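PDB 6J0E: arsenic responsive repressor ArsR from Corynebacterium glutamicum ATCC 13032, which acts as a dimeric winged-helix repressor of the ArsR family, which holds down transcription until binding of As(III) relieves the repression. Local coordinates for the interface of chains A and B. Numbering follows the deposited sequence. Chains: chain A/B, Arsenic responsive repressor ArsR.

All three contacts belong to one two-fold symmetric dimer interface of this ArsR-family repressor, and each recurs with the chains exchanged. Contacts 1 and 3 are neighbours, about 10 Å apart between the centres of their C-alpha atoms. They share helix 25-38 of chain A and helix 41-52 of chain B. Contact 2 lies about 14 Å from contact 1 and 17 Å from contact 3. It uses the last helix of chain B (102-111) and the segment after helix 103-111 of chain A. Early and late parts of the chain therefore both build the dimer, the form expected for this family.

Contact 1: the interface of chains A and B. Residues chain A 31-32, 35; chain B 35, 38-39, 44.
The backbone O of A:Ala32 packs on the CA of B:Gly39 at 3.3 Å, close to the dimer axis of this ArsR-family repressor. A second carbonyl, B:Phe35 O, faces the CB of A:Phe35 at 3.5 Å. These are packing contacts between helix 25-38 of chain A and the end of helix 28-38 of chain B with the loop after it. A:Phe35 and B:Phe35 are the same residue from the two chains. Their side chains cross at about a right angle, but the rings lie nearly parallel and far offset. They meet rim to rim, with CD1 of A:Phe35 3.6 Å from CD1 of B:Phe35. B:Leu38 serves the A:Phe35 ring differently. Its CD1 methyl sits 4.1 Å above the ring plane, over the centre. The chain of B:Leu38 is extended at chi2 (-180°), which puts that methyl over the ring, while its CB touches CG and CD2 of the ring. Farther from the axis, B:Leu44 reaches across from helix 41-52. Its CD1 branch carries the contact, 3.5 Å from the backbone N of A:Ala32 and 3.8 Å from the CB of A:Tyr31. A:Tyr31 thus joins by its CB, while its ring points away from B:Leu44. The CB of A:Ala32 rests against the carbonyl group of B:Gly39.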
ATOM      1  N   TYR A  31      -6.251   2.349   9.503  1.00 15.73           N
ATOM      2  CA  TYR A  31      -5.186   1.951   8.566  1.00 15.90           C
ATOM      3  C   TYR A  31      -3.984   1.393   9.257  1.00 12.36           C
ATOM      4  O   TYR A  31      -3.435   0.439   8.737  1.00 13.67           O
ATOM      5  CB  TYR A  31      -4.838   3.081   7.520  1.00 17.20           C
ATOM      6  CG  TYR A  31      -6.071   3.335   6.672  1.00 18.37           C
ATOM      7  CD1 TYR A  31      -6.650   2.288   5.856  1.00 18.12           C
ATOM      8  CD2 TYR A  31      -6.758   4.536   6.735  1.00 20.55           C
ATOM      9  CE1 TYR A  31      -7.758   2.432   5.093  1.00 18.35           C
ATOM     10  CE2 TYR A  31      -7.920   4.687   5.974  1.00 22.96           C
ATOM     11  CZ  TYR A  31      -8.444   3.658   5.147  1.00 24.69           C
ATOM     12  OH  TYR A  31      -9.623   3.778   4.390  1.00 22.09           O
ATOM     13  N   ALA A  32      -3.574   1.918  10.431  1.00 13.79           N
ATOM     14  CA  ALA A  32      -2.616   1.289  11.249  1.00 13.94           C
ATOM     15  C   ALA A  32      -2.933  -0.211  11.466  1.00 14.00           C
ATOM     16  O   ALA A  32      -1.988  -1.131  11.323  1.00 15.87           O
ATOM     17  CB  ALA A  32      -2.403   1.971  12.600  1.00 14.18           C
ATOM     18  N   PHE A  35      -2.195  -2.136   8.301  1.00 10.53           N
ATOM     19  CA  PHE A  35      -0.759  -2.296   8.094  1.00 10.28           C
ATOM     20  C   PHE A  35      -0.128  -3.291   9.073  1.00 10.91           C
ATOM     21  O   PHE A  35       0.765  -3.975   8.695  1.00  9.46           O
ATOM     22  CB  PHE A  35      -0.023  -0.916   8.133  1.00  9.84           C
ATOM     23  CG  PHE A  35      -0.235  -0.077   6.885  1.00  9.77           C
ATOM     24  CD1 PHE A  35       0.006  -0.592   5.665  1.00  9.81           C
ATOM     25  CD2 PHE A  35      -0.716   1.295   6.990  1.00 10.15           C
ATOM     26  CE1 PHE A  35       0.005   0.147   4.541  1.00 10.53           C
ATOM     27  CE2 PHE A  35      -0.837   2.011   5.818  1.00  9.71           C
ATOM     28  CZ  PHE A  35      -0.517   1.458   4.615  1.00 11.03           C
TER
ATOM     29  N   PHE B  35       5.725  -2.332   6.609  1.00  7.05           N
ATOM     30  CA  PHE B  35       4.346  -2.189   6.952  1.00  8.84           C
ATOM     31  C   PHE B  35       4.121  -2.180   8.500  1.00  8.31           C
ATOM     32  O   PHE B  35       3.266  -1.490   9.019  1.00  7.64           O
ATOM     33  CB  PHE B  35       3.528  -3.368   6.320  1.00  7.57           C
ATOM     34  CG  PHE B  35       3.391  -3.266   4.855  1.00  7.57           C
ATOM     35  CD1 PHE B  35       2.957  -2.110   4.303  1.00  6.74           C
ATOM     36  CD2 PHE B  35       3.595  -4.383   4.030  1.00  8.31           C
ATOM     37  CE1 PHE B  35       2.788  -2.083   2.891  1.00  7.23           C
ATOM     38  CE2 PHE B  35       3.396  -4.348   2.597  1.00  7.56           C
ATOM     39  CZ  PHE B  35       3.012  -3.182   2.097  1.00  8.06           C
ATOM     40  N   LEU B  38       4.640   1.218   9.664  1.00 10.51           N
ATOM     41  CA  LEU B  38       3.477   1.960   9.341  1.00 11.72           C
ATOM     42  C   LEU B  38       2.247   1.614  10.194  1.00 12.03           C
ATOM     43  O   LEU B  38       1.275   2.309  10.197  1.00 17.56           O
ATOM     44  CB  LEU B  38       3.117   1.795   7.866  1.00 10.75           C
ATOM     45  CG  LEU B  38       4.082   2.416   6.862  1.00  9.87           C
ATOM     46  CD1 LEU B  38       3.515   2.133   5.499  1.00 10.23           C
ATOM     47  CD2 LEU B  38       4.088   4.007   7.062  1.00 11.26           C
ATOM     48  N   GLY B  39       2.255   0.498  10.897  1.00 10.57           N
ATOM     49  CA  GLY B  39       1.089   0.081  11.708  1.00 11.90           C
ATOM     50  C   GLY B  39       1.128   0.748  13.030  1.00 13.43           C
ATOM     51  O   GLY B  39       0.827   0.118  13.977  1.00 23.99           O
ATOM     52  N   LEU B  44       1.220   7.359  11.140  1.00  9.41           N
ATOM     53  CA  LEU B  44       0.430   7.645   9.944  1.00 11.94           C
ATOM     54  C   LEU B  44      -0.019   9.073   9.886  1.00 12.30           C
ATOM     55  O   LEU B  44      -0.037   9.676   8.807  1.00 10.44           O
ATOM     56  CB  LEU B  44      -0.842   6.727   9.892  1.00 13.20           C
ATOM     57  CG  LEU B  44      -0.454   5.326   9.514  1.00 13.23           C
ATOM     58  CD1 LEU B  44      -1.827   4.645   9.193  1.00 14.85           C
ATOM     59  CD2 LEU B  44       0.439   5.135   8.325  1.00 13.60           C
TER

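Contact 2: the interface of chains A and B. Residues chain A 112-114, 117; chain B 109.
The last helix of one ArsR subunit meets the segment after the same helix of the other: B:Arg109, on helix 102-111, reaches A:Leu112 to A:Met117, just past helix 103-111. Its guanidinium bonds backbone oxygens. NH1 donates a hydrogen bond to A:Leu112 O at 3.0 Å, with 144° at the hydrogen. The acceptor lies at the guanidinium edge, nearly in its plane. From the carbonyl's side the approach is less regular, since the donor is tilted 23° from the carbonyl plane. Because A:Leu112 comes just after the helix end, its carbonyl may gain some negative character from the helix and so suit a cationic partner. Water 1 extends the grip. It lies in the guanidinium plane at the NH1/NH2 edge, away from A:Leu112 O, 2.9 Å from NH1, with a longer link of 3.3 Å to NH2. The water also bonds A:Ile114 O, so NH1 serves one backbone oxygen directly and another through solvent. The B:Arg109 chain bends at chi3 (-50°), which turns the guanidinium toward these carbonyls. Its aliphatic part packs loosely, with CG near the CB of A:Leu112 and CD near the CG of A:Gln113. The A:Gln113 side chain crosses it at about a right angle. A:Met117 is poorly ordered, and its place is less certain. As modelled, it lies over one guanidinium face, with SD 3.9 Å above the plane and shifted toward the rim.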
ATOM      1  N   LEU A 112      -1.003   5.553   0.802  1.00 11.60           N
ATOM      2  CA  LEU A 112       0.426   5.674   0.613  1.00 11.49           C
ATOM      3  C   LEU A 112       0.717   6.511  -0.653  1.00 13.54           C
ATOM      4  O   LEU A 112       1.839   6.435  -1.126  1.00 11.09           O
ATOM      5  CB  LEU A 112       1.029   4.283   0.412  1.00 12.35           C
ATOM      6  CG  LEU A 112       0.854   3.488   1.753  1.00 11.74           C
ATOM      7  CD1 LEU A 112       1.709   2.295   1.614  1.00 14.94           C
ATOM      8  CD2 LEU A 112       1.282   4.300   2.958  1.00 12.53           C
ATOM      9  N   GLN A 113      -0.215   7.302  -1.125  1.00 13.05           N
ATOM     10  CA  GLN A 113       0.002   8.095  -2.415  1.00 16.18           C
ATOM     11  C   GLN A 113       0.799   9.361  -2.058  1.00 15.08           C
ATOM     12  O   GLN A 113       0.297  10.469  -2.234  1.00 21.01           O
ATOM     13  CB  GLN A 113      -1.312   8.434  -3.201  1.00 19.15           C
ATOM     14  CG  GLN A 113      -1.950   7.253  -3.972  1.00 18.31           C
ATOM     15  CD  GLN A 113      -3.386   7.478  -4.542  1.00 21.66           C
ATOM     16  OE1 GLN A 113      -4.036   8.474  -4.259  1.00 20.95           O
ATOM     17  NE2 GLN A 113      -3.866   6.538  -5.323  1.00 21.12           N
ATOM     18  N   ILE A 114       1.948   9.209  -1.504  1.00 19.57           N
ATOM     19  CA  ILE A 114       2.779  10.291  -1.051  1.00 18.08           C
ATOM     20  C   ILE A 114       3.829  10.543  -2.118  1.00 16.56           C
ATOM     21  O   ILE A 114       4.572   9.700  -2.432  1.00 18.63           O
ATOM     22  CB  ILE A 114       3.318   9.989   0.390  1.00 19.66           C
ATOM     23  CG1 ILE A 114       2.134  10.080   1.390  1.00 21.07           C
ATOM     24  CG2 ILE A 114       4.306  10.993   0.839  1.00 23.39           C
ATOM     25  CD1 ILE A 114       2.461   9.384   2.687  1.00 23.88           C
ATOM     26  N   MET A 117       3.111  10.932  -8.459  1.00 25.18           N
ATOM     27  CA  MET A 117       2.942   9.637  -9.148  1.00 30.70           C
ATOM     28  C   MET A 117       3.016   9.659 -10.683  1.00 27.61           C
ATOM     29  O   MET A 117       2.605  10.591 -11.325  1.00 21.15           O
ATOM     30  CB  MET A 117       1.618   9.079  -8.854  1.00 32.95           C
ATOM     31  CG  MET A 117       1.548   8.537  -7.467  1.00 42.43           C
ATOM     32  SD  MET A 117      -0.107   8.034  -7.095  1.00 48.47           S
ATOM     33  CE  MET A 117      -1.210   9.391  -7.519  1.00 46.32           C
TER
ATOM     34  N   ARG B 109       3.371   0.913  -2.808  1.00  8.93           N
ATOM     35  CA  ARG B 109       2.256   0.884  -3.775  1.00  9.01           C
ATOM     36  C   ARG B 109       2.275  -0.222  -4.764  1.00  9.27           C
ATOM     37  O   ARG B 109       1.223  -0.791  -5.033  1.00 10.00           O
ATOM     38  CB  ARG B 109       2.056   2.191  -4.481  1.00 12.59           C
ATOM     39  CG  ARG B 109       1.579   3.265  -3.556  1.00 13.10           C
ATOM     40  CD  ARG B 109       1.112   4.553  -4.355  1.00 14.95           C
ATOM     41  NE  ARG B 109       2.033   5.051  -5.328  1.00 14.60           N
ATOM     42  CZ  ARG B 109       3.021   5.927  -5.047  1.00 16.70           C
ATOM     43  NH1 ARG B 109       3.217   6.352  -3.753  1.00 13.52           N
ATOM     44  NH2 ARG B 109       3.798   6.268  -5.990  1.00 15.84           N
TER
HETATM   45  O   HOH W   1       5.608   7.934  -3.808  1.00 26.47           O

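Contact 3: the interface of chains A and B. Residues chain A 23-25, 28-29; chain B 41, 45.
B:Arg45 lies along A:Ser28 and ends in a hydrogen bond to it, across the interface of the ArsR-family winged-helix dimer. From CB the chain sends CG beside the backbone N (chi1 -62°), toward chain A. CG packs on the CB of A:Ser28 at 3.4 Å. CD comes next and faces the carbonyl O of A:Leu23 at 3.5 Å. A bend at chi3 (-51°) then turns the guanidinium so that its edge meets A:Ser28. At the tip, NH1 donates to the hydroxyl OG of A:Ser28 at 3.2 Å, fairly straight with 160° at the hydrogen. The OG sits at the guanidinium edge, in its plane. The hydroxyl gives its own hydrogen to A:Ser25 O at 2.7 Å, one turn back, which holds it turned to receive the arginine. The hydroxyl lies above the carbonyl plane of A:Ser25, not on a lone pair. Beside it, the A:Glu29 carboxylate lies against the B:Pro41 ring, with OE2 3.3 Å from CG. OE2 and NH1 of B:Arg45 do not touch, though their opposite charges may attract weakly. In the fold, the site joins the start of helix 25-38 and the loop before it in chain A to the first turns of helix 41-52 in chain B.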
ATOM      1  N   LEU A  23      -5.147  12.772   8.250  1.00 27.58           N
ATOM      2  CA  LEU A  23      -6.045  11.711   8.636  1.00 23.85           C
ATOM      3  C   LEU A  23      -6.500  11.990  10.051  1.00 20.56           C
ATOM      4  O   LEU A  23      -5.761  12.614  10.850  1.00 20.89           O
ATOM      5  CB  LEU A  23      -5.320  10.314   8.578  1.00 25.45           C
ATOM      6  CG  LEU A  23      -4.884   9.666   7.252  1.00 28.57           C
ATOM      7  CD1 LEU A  23      -3.829   8.573   7.506  1.00 29.59           C
ATOM      8  CD2 LEU A  23      -6.026   9.090   6.437  1.00 30.07           C
ATOM      9  N   SER A  24      -7.728  11.561  10.363  1.00 22.93           N
ATOM     10  CA  SER A  24      -8.231  11.715  11.662  1.00 19.17           C
ATOM     11  C   SER A  24      -7.724  10.647  12.599  1.00 20.66           C
ATOM     12  O   SER A  24      -6.988   9.704  12.183  1.00 19.61           O
ATOM     13  CB  SER A  24      -9.766  11.680  11.623  1.00 18.71           C
ATOM     14  OG  SER A  24     -10.236  10.386  11.245  1.00 19.32           O
ATOM     15  N   SER A  25      -8.013  10.840  13.873  1.00 21.07           N
ATOM     16  CA  SER A  25      -7.638   9.832  14.884  1.00 25.20           C
ATOM     17  C   SER A  25      -8.104   8.403  14.497  1.00 25.67           C
ATOM     18  O   SER A  25      -7.289   7.473  14.549  1.00 20.02           O
ATOM     19  CB  SER A  25      -8.157  10.219  16.255  1.00 28.23           C
ATOM     20  OG  SER A  25      -7.622   9.329  17.214  1.00 28.20           O
ATOM     21  N   SER A  28      -6.717   7.036  11.033  1.00 17.12           N
ATOM     22  CA  SER A  28      -5.298   6.607  11.399  1.00 18.48           C
ATOM     23  C   SER A  28      -5.258   5.240  12.199  1.00 20.80           C
ATOM     24  O   SER A  28      -4.343   4.334  11.937  1.00 18.44           O
ATOM     25  CB  SER A  28      -4.514   7.747  12.161  1.00 20.32           C
ATOM     26  OG  SER A  28      -4.733   7.786  13.624  1.00 18.64           O
ATOM     27  N   GLU A  29      -6.191   5.064  13.167  1.00 16.85           N
ATOM     28  CA  GLU A  29      -6.258   3.843  13.955  1.00 20.91           C
ATOM     29  C   GLU A  29      -6.606   2.680  13.005  1.00 15.57           C
ATOM     30  O   GLU A  29      -5.985   1.589  13.079  1.00 14.05           O
ATOM     31  CB  GLU A  29      -7.307   3.954  15.124  1.00 24.77           C
ATOM     32  CG  GLU A  29      -6.916   4.864  16.309  1.00 27.42           C
ATOM     33  CD  GLU A  29      -5.846   4.313  17.205  1.00 31.29           C
ATOM     34  OE1 GLU A  29      -5.692   3.061  17.252  1.00 30.47           O
ATOM     35  OE2 GLU A  29      -5.154   5.159  17.841  1.00 34.11           O
TER
ATOM     36  N   PRO B  41      -0.747   4.382  14.532  1.00 13.05           N
ATOM     37  CA  PRO B  41      -1.573   5.547  14.166  1.00 14.03           C
ATOM     38  C   PRO B  41      -0.949   6.915  14.192  1.00 11.72           C
ATOM     39  O   PRO B  41      -1.202   7.716  13.270  1.00 14.00           O
ATOM     40  CB  PRO B  41      -2.751   5.540  15.218  1.00 17.06           C
ATOM     41  CG  PRO B  41      -2.458   4.415  16.129  1.00 16.71           C
ATOM     42  CD  PRO B  41      -1.145   3.761  15.828  1.00 13.79           C
ATOM     43  N   ARG B  45      -0.475   9.572  11.023  1.00 12.79           N
ATOM     44  CA  ARG B  45      -0.764  11.034  11.146  1.00 14.87           C
ATOM     45  C   ARG B  45       0.393  11.985  10.908  1.00 12.81           C
ATOM     46  O   ARG B  45       0.157  13.063  10.317  1.00 13.12           O
ATOM     47  CB  ARG B  45      -1.414  11.353  12.463  1.00 14.88           C
ATOM     48  CG  ARG B  45      -2.743  10.648  12.606  1.00 17.11           C
ATOM     49  CD  ARG B  45      -3.804  11.342  13.496  1.00 15.13           C
ATOM     50  NE  ARG B  45      -3.258  11.701  14.791  1.00 18.59           N
ATOM     51  CZ  ARG B  45      -3.122  10.927  15.859  1.00 15.80           C
ATOM     52  NH1 ARG B  45      -3.423   9.670  15.830  1.00 18.57           N
ATOM     53  NH2 ARG B  45      -2.594  11.434  16.982  1.00 18.44           N
TER